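PDB 6U4B: WbbM protein from Klebsiella pneumoniae, which is a bifunctional glycosyltransferase that probably polymerises O-antigen sugar chains, with a magnesium-binding family 8 domain joined to a DUF4422 domain in a trimeric assembly. Local coordinates for residues Phe78-Thr83 and Glu250-Gly255; Glu228-Ile233 and Glu259-Ile264; Leu419-Gly424 and Arg517-Pro522. All blocks are in the same frame, centred on the assembly; numbering follows the deposited sequence.

Contact 1 (Phe78-Thr83 and Glu250-Gly255)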
loop_
_atom_site.group_PDB
_atom_site.type_symbol
_atom_site.label_atom_id
_atom_site.label_comp_id
_atom_site.label_asym_id
_atom_site.label_seq_id
_atom_site.Cartn_x
_atom_site.Cartn_y
_atom_site.Cartn_z
ATOM N N PHE A 78 -14.293 20.290 -32.019
ATOM C CA PHE A 78 -14.201 20.448 -33.465
ATOM C C PHE A 78 -15.553 20.406 -34.154
ATOM O O PHE A 78 -15.771 21.142 -35.116
ATOM C CB PHE A 78 -13.289 19.354 -34.051
ATOM C CG PHE A 78 -12.106 19.024 -33.179
ATOM C CD1 PHE A 78 -10.904 19.697 -33.333
ATOM C CD2 PHE A 78 -12.199 18.050 -32.197
ATOM C CE1 PHE A 78 -9.817 19.403 -32.527
ATOM C CE2 PHE A 78 -11.118 17.752 -31.386
ATOM C CZ PHE A 78 -9.925 18.429 -31.553
ATOM N N TYR A 79 -16.474 19.569 -33.680
ATOM C CA TYR A 79 -17.801 19.473 -34.271
ATOM C C TYR A 79 -18.798 20.454 -33.669
ATOM O O TYR A 79 -19.851 20.688 -34.275
ATOM C CB TYR A 79 -18.342 18.048 -34.118
ATOM C CG TYR A 79 -17.848 17.082 -35.170
ATOM C CD1 TYR A 79 -16.511 16.699 -35.225
ATOM C CD2 TYR A 79 -18.724 16.542 -36.104
ATOM C CE1 TYR A 79 -16.057 15.811 -36.186
ATOM C CE2 TYR A 79 -18.281 15.652 -37.068
ATOM C CZ TYR A 79 -16.947 15.291 -37.103
ATOM O OH TYR A 79 -16.503 14.407 -38.058
ATOM N N CYS A 80 -18.500 21.018 -32.505
ATOM C CA CYS A 80 -19.385 21.958 -31.793
ATOM C C CYS A 80 -20.725 21.251 -31.571
ATOM O O CYS A 80 -20.739 20.058 -31.230
ATOM C CB CYS A 80 -19.466 23.272 -32.548
ATOM S SG CYS A 80 -17.984 24.294 -32.407
ATOM N N GLU A 81 -21.855 21.938 -31.776
ATOM C CA GLU A 81 -23.167 21.367 -31.489
ATOM C C GLU A 81 -23.533 20.189 -32.381
ATOM O O GLU A 81 -24.587 19.583 -32.163
ATOM C CB GLU A 81 -24.249 22.438 -31.615
ATOM C CG GLU A 81 -24.468 23.253 -30.362
ATOM C CD GLU A 81 -23.871 24.637 -30.450
ATOM O OE1 GLU A 81 -22.807 24.789 -31.087
ATOM O OE2 GLU A 81 -24.475 25.575 -29.888
ATOM N N LEU A 82 -22.710 19.855 -33.379
ATOM C CA LEU A 82 -22.968 18.649 -34.163
ATOM C C LEU A 82 -22.947 17.397 -33.295
ATOM O O LEU A 82 -23.603 16.403 -33.629
ATOM C CB LEU A 82 -21.951 18.529 -35.294
ATOM C CG LEU A 82 -22.135 19.483 -36.471
ATOM C CD1 LEU A 82 -20.990 19.351 -37.454
ATOM C CD2 LEU A 82 -23.467 19.224 -37.159
ATOM N N THR A 83 -22.216 17.429 -32.174
ATOM C CA THR A 83 -22.210 16.295 -31.254
ATOM C C THR A 83 -23.585 16.065 -30.641
ATOM O O THR A 83 -23.961 14.916 -30.383
ATOM C CB THR A 83 -21.162 16.505 -30.155
ATOM O OG1 THR A 83 -21.501 17.659 -29.377
ATOM C CG2 THR A 83 -19.793 16.717 -30.767
ATOM N N GLU A 250 -10.072 28.110 -34.780
ATOM C CA GLU A 250 -9.828 27.394 -36.028
ATOM C C GLU A 250 -10.233 25.929 -35.925
ATOM O O GLU A 250 -10.688 25.337 -36.914
ATOM C CB GLU A 250 -8.352 27.499 -36.416
ATOM C CG GLU A 250 -7.879 28.901 -36.780
ATOM C CD GLU A 250 -6.382 28.949 -37.037
ATOM O OE1 GLU A 250 -5.621 28.470 -36.171
ATOM O OE2 GLU A 250 -5.967 29.452 -38.102
ATOM N N LYS A 251 -10.082 25.330 -34.739
ATOM C CA LYS A 251 -10.371 23.911 -34.556
ATOM C C LYS A 251 -11.839 23.575 -34.789
ATOM O O LYS A 251 -12.156 22.418 -35.085
ATOM C CB LYS A 251 -9.957 23.465 -33.151
ATOM C CG LYS A 251 -8.473 23.169 -33.001
ATOM C CD LYS A 251 -7.995 23.463 -31.585
ATOM C CE LYS A 251 -7.413 22.238 -30.916
ATOM N NZ LYS A 251 -6.837 22.591 -29.588
ATOM N N ARG A 252 -12.738 24.551 -34.668
ATOM C CA ARG A 252 -14.149 24.367 -34.965
ATOM C C ARG A 252 -14.437 24.283 -36.475
ATOM O O ARG A 252 -15.579 24.538 -36.878
ATOM C CB ARG A 252 -14.958 25.503 -34.329
ATOM C CG ARG A 252 -14.709 25.676 -32.837
ATOM C CD ARG A 252 -15.090 27.071 -32.377
ATOM N NE ARG A 252 -16.529 27.296 -32.442
ATOM C CZ ARG A 252 -17.079 28.477 -32.703
ATOM N NH1 ARG A 252 -18.399 28.606 -32.742
ATOM N NH2 ARG A 252 -16.303 29.526 -32.939
ATOM N N VAL A 253 -13.435 23.912 -37.281
ATOM C CA VAL A 253 -13.578 23.908 -38.734
ATOM C C VAL A 253 -14.743 23.029 -39.168
ATOM O O VAL A 253 -15.490 23.379 -40.091
ATOM C CB VAL A 253 -12.259 23.458 -39.383
ATOM C CG1 VAL A 253 -11.741 22.215 -38.705
ATOM C CG2 VAL A 253 -12.452 23.201 -40.882
ATOM N N ILE A 254 -14.928 21.888 -38.500
ATOM C CA ILE A 254 -15.998 20.967 -38.873
ATOM C C ILE A 254 -17.356 21.632 -38.692
ATOM O O ILE A 254 -18.210 21.599 -39.586
ATOM C CB ILE A 254 -15.897 19.669 -38.055
ATOM C CG1 ILE A 254 -14.491 19.075 -38.166
ATOM C CG2 ILE A 254 -16.938 18.660 -38.525
ATOM C CD1 ILE A 254 -14.162 18.532 -39.540
ATOM N N GLY A 255 -17.574 22.248 -37.527
ATOM C CA GLY A 255 -18.838 22.926 -37.286
ATOM C C GLY A 255 -19.069 24.082 -38.238
ATOM O O GLY A 255 -20.187 24.292 -38.715
#
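The Tyr79 ring lies under Ile254, whose CG2 methyl is 3.5 Å from the ring centroid and only 6° off the ring normal, a textbook CH-pi contact over the centre of one face. It marks where a type II' beta turn, Tyr79 to Leu82 between helices 76-79 and 82-91, meets the N terminus of helix 253-272 in the DUF4422 domain. The branching of Ile254 explains the placement: CG2 stands anti to the backbone N and reaches the tyrosine, while CG1, beside the backbone N, turns to the Phe78 side, nearest to Phe78 O. Leu82 comes to the same methyl from another side, its CD1 4.2 Å from CG2 of Ile254. Phe78 is approached differently. The Lys251 carbonyl O sits at the edge of the ring, near its plane, and also meets Phe78 CA at 3.3 Å in a CA-H...O contact; the aliphatic part of Lys251 passes obliquely along the CD1-CE1 side of the ring. The backbone carbonyl of Phe78 accepts a bond from Gly255 N, 3.2 Å from Phe78 O, so the first turn of the helix is pinned directly to the chain opposite. Beyond the two segments, Tyr79 OH bonds to Glu238, and Phe543 of a second subunit packs on both Tyr79 and Ile254, placing this junction at a trimer interface. At the partly exposed margin Arg252, the N-cap residue, presents its guanidinium edge to Cys80: NE donates to SG across 3.3 Å, with an N-H...S angle of 159° and the sulfur 11° out of the guanidinium plane.

Contact 2 (Glu228-Ile233 and Glu259-Ile264)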
loop_
_atom_site.group_PDB
_atom_site.type_symbol
_atom_site.label_atom_id
_atom_site.label_comp_id
_atom_site.label_asym_id
_atom_site.label_seq_id
_atom_site.Cartn_x
_atom_site.Cartn_y
_atom_site.Cartn_z
ATOM N N GLU A 228 -27.948 11.551 -42.344
ATOM C CA GLU A 228 -27.175 10.584 -43.119
ATOM C C GLU A 228 -26.323 11.283 -44.168
ATOM O O GLU A 228 -25.176 10.891 -44.411
ATOM C CB GLU A 228 -28.111 9.569 -43.776
ATOM C CG GLU A 228 -28.816 8.637 -42.804
ATOM C CD GLU A 228 -29.905 7.819 -43.472
ATOM O OE1 GLU A 228 -30.292 8.157 -44.611
ATOM O OE2 GLU A 228 -30.376 6.838 -42.859
ATOM N N TRP A 229 -26.866 12.332 -44.786
ATOM C CA TRP A 229 -26.135 13.064 -45.814
ATOM C C TRP A 229 -24.988 13.864 -45.208
ATOM O O TRP A 229 -23.848 13.790 -45.685
ATOM C CB TRP A 229 -27.104 13.976 -46.569
ATOM C CG TRP A 229 -26.480 14.850 -47.618
ATOM C CD1 TRP A 229 -26.258 14.531 -48.927
ATOM C CD2 TRP A 229 -26.030 16.200 -47.453
ATOM N NE1 TRP A 229 -25.685 15.593 -49.584
ATOM C CE2 TRP A 229 -25.536 16.631 -48.700
ATOM C CE3 TRP A 229 -25.991 17.085 -46.369
ATOM C CZ2 TRP A 229 -25.008 17.908 -48.895
ATOM C CZ3 TRP A 229 -25.466 18.349 -46.563
ATOM C CH2 TRP A 229 -24.982 18.749 -47.817
ATOM N N LEU A 230 -25.266 14.627 -44.148
ATOM C CA LEU A 230 -24.250 15.508 -43.578
ATOM C C LEU A 230 -23.069 14.717 -43.027
ATOM O O LEU A 230 -21.908 15.035 -43.310
ATOM C CB LEU A 230 -24.861 16.379 -42.480
ATOM C CG LEU A 230 -23.874 17.244 -41.691
ATOM C CD1 LEU A 230 -23.295 18.347 -42.566
ATOM C CD2 LEU A 230 -24.524 17.825 -40.440
ATOM N N PHE A 231 -23.344 13.679 -42.237
ATOM C CA PHE A 231 -22.259 12.979 -41.562
ATOM C C PHE A 231 -21.514 12.017 -42.476
ATOM O O PHE A 231 -20.366 11.678 -42.177
ATOM C CB PHE A 231 -22.790 12.258 -40.322
ATOM C CG PHE A 231 -23.074 13.183 -39.176
ATOM C CD1 PHE A 231 -22.040 13.671 -38.397
ATOM C CD2 PHE A 231 -24.368 13.594 -38.897
ATOM C CE1 PHE A 231 -22.289 14.536 -37.351
ATOM C CE2 PHE A 231 -24.625 14.461 -37.850
ATOM C CZ PHE A 231 -23.583 14.933 -37.076
ATOM N N SER A 232 -22.124 11.579 -43.581
ATOM C CA SER A 232 -21.357 10.850 -44.587
ATOM C C SER A 232 -20.286 11.744 -45.198
ATOM O O SER A 232 -19.169 11.291 -45.479
ATOM C CB SER A 232 -22.284 10.307 -45.674
ATOM O OG SER A 232 -22.775 11.352 -46.496
ATOM N N ILE A 233 -20.610 13.022 -45.402
ATOM C CA ILE A 233 -19.628 13.974 -45.912
ATOM C C ILE A 233 -18.576 14.274 -44.853
ATOM O O ILE A 233 -17.375 14.329 -45.148
ATOM C CB ILE A 233 -20.336 15.255 -46.385
ATOM C CG1 ILE A 233 -21.206 14.958 -47.610
ATOM C CG2 ILE A 233 -19.322 16.354 -46.679
ATOM C CD1 ILE A 233 -22.298 15.969 -47.839
ATOM N N GLU A 259 -22.166 24.511 -41.369
ATOM C CA GLU A 259 -23.102 25.612 -41.582
ATOM C C GLU A 259 -23.328 25.858 -43.068
ATOM O O GLU A 259 -24.437 26.213 -43.490
ATOM C CB GLU A 259 -22.585 26.882 -40.911
ATOM C CG GLU A 259 -22.573 26.845 -39.398
ATOM C CD GLU A 259 -22.133 28.168 -38.803
ATOM O OE1 GLU A 259 -21.407 28.154 -37.787
ATOM O OE2 GLU A 259 -22.499 29.222 -39.365
ATOM N N ARG A 260 -22.281 25.684 -43.878
ATOM C CA ARG A 260 -22.411 25.847 -45.322
ATOM C C ARG A 260 -23.112 24.650 -45.948
ATOM O O ARG A 260 -23.951 24.817 -46.840
ATOM C CB ARG A 260 -21.036 26.048 -45.967
ATOM C CG ARG A 260 -20.453 27.445 -45.809
ATOM C CD ARG A 260 -19.887 27.688 -44.417
ATOM N NE ARG A 260 -19.372 29.044 -44.277
ATOM C CZ ARG A 260 -18.903 29.547 -43.142
ATOM N NH1 ARG A 260 -18.882 28.803 -42.044
ATOM N NH2 ARG A 260 -18.457 30.795 -43.105
ATOM N N LEU A 261 -22.776 23.438 -45.493
ATOM C CA LEU A 261 -23.428 22.243 -46.021
ATOM C C LEU A 261 -24.923 22.260 -45.734
ATOM O O LEU A 261 -25.726 21.783 -46.548
ATOM C CB LEU A 261 -22.778 20.991 -45.432
ATOM C CG LEU A 261 -21.309 20.764 -45.791
ATOM C CD1 LEU A 261 -20.744 19.569 -45.031
ATOM C CD2 LEU A 261 -21.152 20.571 -47.293
ATOM N N PHE A 262 -25.310 22.802 -44.576
ATOM C CA PHE A 262 -26.720 22.964 -44.240
ATOM C C PHE A 262 -27.457 23.737 -45.330
ATOM O O PHE A 262 -28.552 23.350 -45.758
ATOM C CB PHE A 262 -26.831 23.667 -42.885
ATOM C CG PHE A 262 -28.231 23.752 -42.341
ATOM C CD1 PHE A 262 -29.008 22.615 -42.195
ATOM C CD2 PHE A 262 -28.756 24.970 -41.937
ATOM C CE1 PHE A 262 -30.291 22.696 -41.683
ATOM C CE2 PHE A 262 -30.036 25.057 -41.424
ATOM C CZ PHE A 262 -30.804 23.918 -41.297
ATOM N N ASN A 263 -26.856 24.830 -45.804
ATOM C CA ASN A 263 -27.467 25.624 -46.866
ATOM C C ASN A 263 -27.491 24.868 -48.188
ATOM O O ASN A 263 -28.496 24.903 -48.908
ATOM C CB ASN A 263 -26.716 26.945 -47.025
ATOM C CG ASN A 263 -26.985 27.908 -45.890
ATOM O OD1 ASN A 263 -27.890 28.742 -45.971
ATOM N ND2 ASN A 263 -26.201 27.804 -44.823
ATOM N N ILE A 264 -26.388 24.198 -48.534
ATOM C CA ILE A 264 -26.341 23.425 -49.773
ATOM C C ILE A 264 -27.437 22.368 -49.781
ATOM O O ILE A 264 -28.093 22.138 -50.806
ATOM C CB ILE A 264 -24.944 22.802 -49.955
ATOM C CG1 ILE A 264 -23.893 23.900 -50.153
ATOM C CG2 ILE A 264 -24.936 21.820 -51.116
ATOM C CD1 ILE A 264 -22.467 23.392 -50.147
#
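Leu261 is the point on which three side chains of helix 228-233 converge, and all five residues that touch are buried. The helices run more antiparallel than parallel, 136° between their directions, with axes 10.9 Å apart at closest approach. Leu230 and Leu261 are the nearest CA pair, 7.2 Å apart, and the side chains bridge the axes. The tight part begins at the indole, which extends across the gap because CG is anti to the backbone N (chi1 177°): its outer edge meets the carbonyl of Leu261, with Trp229 CZ3 and CH2 each 3.4 Å from Leu261 O and the oxygen near the ring plane. The leucine side chain continues it, Leu261 CD1 lying 3.8 Å from Leu230 CD1 and 3.9 Å from Ile233 CG2. On the indole's face, Ile233 CD1 sits over the centre from within the same helix. The loose part is at Ile264, whose CG2 is no nearer than 4.5 Å to Trp229 CZ2 and approaches obliquely; this residue also packs on Tyr183 and Phe204. Away from the interface, Glu228 is exposed to solvent. Val190 touches both Ile233 and Leu261, so helix 180-193 joins the same apolar core of the DUF4422 domain. There is no hydrogen bond between the segments, and the only polar touch is an aromatic edge against a carbonyl oxygen; the contact is held essentially by apolar packing.

Contact 3 (Leu419-Gly424 and Arg517-Pro522)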
loop_
_atom_site.group_PDB
_atom_site.type_symbol
_atom_site.label_atom_id
_atom_site.label_comp_id
_atom_site.label_asym_id
_atom_site.label_seq_id
_atom_site.Cartn_x
_atom_site.Cartn_y
_atom_site.Cartn_z
ATOM N N LEU A 419 -27.669 9.144 8.465
ATOM C CA LEU A 419 -28.964 9.147 7.798
ATOM C C LEU A 419 -30.032 8.414 8.597
ATOM O O LEU A 419 -31.224 8.633 8.356
ATOM C CB LEU A 419 -28.847 8.521 6.407
ATOM C CG LEU A 419 -28.133 9.324 5.320
ATOM C CD1 LEU A 419 -28.316 8.658 3.966
ATOM C CD2 LEU A 419 -28.646 10.753 5.290
ATOM N N ASP A 420 -29.639 7.549 9.530
ATOM C CA ASP A 420 -30.593 6.801 10.335
ATOM C C ASP A 420 -31.062 7.561 11.569
ATOM O O ASP A 420 -31.996 7.104 12.238
ATOM C CB ASP A 420 -29.990 5.459 10.767
ATOM C CG ASP A 420 -29.694 4.548 9.594
ATOM O OD1 ASP A 420 -30.410 4.641 8.575
ATOM O OD2 ASP A 420 -28.747 3.740 9.692
ATOM N N VAL A 421 -30.445 8.692 11.886
ATOM C CA VAL A 421 -30.849 9.459 13.069
ATOM C C VAL A 421 -32.232 10.056 12.833
ATOM O O VAL A 421 -32.447 10.720 11.801
ATOM C CB VAL A 421 -29.822 10.552 13.371
ATOM C CG1 VAL A 421 -30.312 11.443 14.503
ATOM C CG2 VAL A 421 -28.476 9.935 13.721
ATOM N N PRO A 422 -33.193 9.848 13.733
ATOM C CA PRO A 422 -34.527 10.437 13.543
ATOM C C PRO A 422 -34.463 11.958 13.603
ATOM O O PRO A 422 -33.973 12.536 14.575
ATOM C CB PRO A 422 -35.343 9.861 14.708
ATOM C CG PRO A 422 -34.564 8.662 15.180
ATOM C CD PRO A 422 -33.126 9.004 14.938
ATOM N N LEU A 423 -34.969 12.605 12.547
ATOM C CA LEU A 423 -34.936 14.057 12.444
ATOM C C LEU A 423 -36.275 14.732 12.697
ATOM O O LEU A 423 -36.287 15.920 13.033
ATOM C CB LEU A 423 -34.430 14.484 11.057
ATOM C CG LEU A 423 -33.004 15.040 10.968
ATOM C CD1 LEU A 423 -32.020 14.092 11.623
ATOM C CD2 LEU A 423 -32.628 15.294 9.515
ATOM N N GLY A 424 -37.391 14.022 12.551
ATOM C CA GLY A 424 -38.681 14.683 12.659
ATOM C C GLY A 424 -38.828 15.732 11.578
ATOM O O GLY A 424 -38.449 15.524 10.421
ATOM N N ARG A 517 -34.632 24.200 15.446
ATOM C CA ARG A 517 -34.962 23.175 14.463
ATOM C C ARG A 517 -33.754 22.282 14.214
ATOM O O ARG A 517 -33.492 21.857 13.086
ATOM C CB ARG A 517 -35.443 23.799 13.154
ATOM C CG ARG A 517 -36.492 24.900 13.308
ATOM C CD ARG A 517 -37.862 24.354 13.697
ATOM N NE ARG A 517 -38.356 23.360 12.746
ATOM C CZ ARG A 517 -38.888 23.649 11.561
ATOM N NH1 ARG A 517 -38.993 24.910 11.162
ATOM N NH2 ARG A 517 -39.312 22.673 10.769
ATOM N N VAL A 518 -32.991 21.997 15.267
ATOM C CA VAL A 518 -31.719 21.290 15.149
ATOM C C VAL A 518 -31.763 20.046 16.025
ATOM O O VAL A 518 -32.028 20.135 17.230
ATOM C CB VAL A 518 -30.533 22.186 15.540
ATOM C CG1 VAL A 518 -29.239 21.392 15.533
ATOM C CG2 VAL A 518 -30.432 23.375 14.601
ATOM N N THR A 519 -31.508 18.890 15.417
ATOM C CA THR A 519 -31.199 17.670 16.152
ATOM C C THR A 519 -29.708 17.668 16.466
ATOM O O THR A 519 -28.886 17.921 15.583
ATOM C CB THR A 519 -31.571 16.428 15.342
ATOM O OG1 THR A 519 -32.998 16.333 15.240
ATOM C CG2 THR A 519 -31.030 15.170 16.006
ATOM N N PHE A 520 -29.360 17.406 17.720
ATOM C CA PHE A 520 -27.973 17.502 18.158
ATOM C C PHE A 520 -27.306 16.135 18.072
ATOM O O PHE A 520 -27.759 15.174 18.702
ATOM C CB PHE A 520 -27.891 18.085 19.566
ATOM C CG PHE A 520 -28.330 19.518 19.635
ATOM C CD1 PHE A 520 -27.533 20.522 19.109
ATOM C CD2 PHE A 520 -29.548 19.861 20.199
ATOM C CE1 PHE A 520 -27.934 21.843 19.157
ATOM C CE2 PHE A 520 -29.956 21.183 20.253
ATOM C CZ PHE A 520 -29.146 22.176 19.730
ATOM N N LEU A 521 -26.245 16.054 17.273
ATOM C CA LEU A 521 -25.467 14.839 17.110
ATOM C C LEU A 521 -24.414 14.732 18.210
ATOM O O LEU A 521 -23.909 15.748 18.699
ATOM C CB LEU A 521 -24.789 14.824 15.744
ATOM C CG LEU A 521 -25.728 14.807 14.540
ATOM C CD1 LEU A 521 -24.946 14.889 13.233
ATOM C CD2 LEU A 521 -26.600 13.561 14.572
ATOM N N PRO A 522 -24.074 13.514 18.626
ATOM C CA PRO A 522 -23.051 13.357 19.665
ATOM C C PRO A 522 -21.703 13.894 19.208
ATOM O O PRO A 522 -21.392 13.935 18.015
ATOM C CB PRO A 522 -23.008 11.842 19.902
ATOM C CG PRO A 522 -23.642 11.234 18.693
ATOM C CD PRO A 522 -24.658 12.227 18.217
#
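Thr519 and Val421 meet through methyl groups where a loop lies against strand 518-521 in the family 8 glycosyltransferase domain. Its mixed sheet, pairing this strand in parallel with 428-432, and the metal-bound Asp406 and Asp408 are consistent with the GT-A fold and DxD motif of that family. Just before the strand, Arg517 is held by a salt bridge to Glu487 and a hydrogen bond to Asn425 O. Val518 points away from the loop and packs on Val428. Thr519 turns toward the loop and supplies the largest share of the contact on its strand. Thr519 CG2, anti to the backbone N, is 4.1 Å from Val421 CG1, and the two side chains run past each other in opposite senses. Thr519 OG1 lies 4.0 Å from both Pro422 O and Leu423 O, too long for bonding; the hydroxyl instead has Asn426 as its partner. Phe520 again faces away, consistent with the alternation of a strand, with Val518 CG1 over one face of its ring, offset toward the rim. Leu521 reaches the loop with the end of its side chain and also packs on Val431. That side chain is about 12 Å from the side chain of His560, a magnesium ligand, so this apolar seam is near the metal site without belonging to it. Where the seam closes, Leu521 CD2 lies 4.2 Å from Val421 CG2, the valine branch beside its own backbone N.

Overall arrangement
From the N terminus, Phe78-Thr83 comes first, and contact 1 closes the long loop from there to Glu250-Gly255. Contact 2 opens before that closure, at Glu228-Ile233, and ends beyond it at Glu259-Ile264, so the two cross along the chain. They share helix 253-272, their centres are 13 Å apart, and Leu82 CD2 touches Leu230 CD2 at 3.7 Å; together they tie helices 82-91, 220-240 and 253-272 within the DUF4422 region. Contact 3 follows in series, joining the loop between strands 409-411 and 428-432 to strand 518-521 in the family 8 region. It is remote, with nearest atoms about 35 Å from contact 1 and about 42 Å from contact 2.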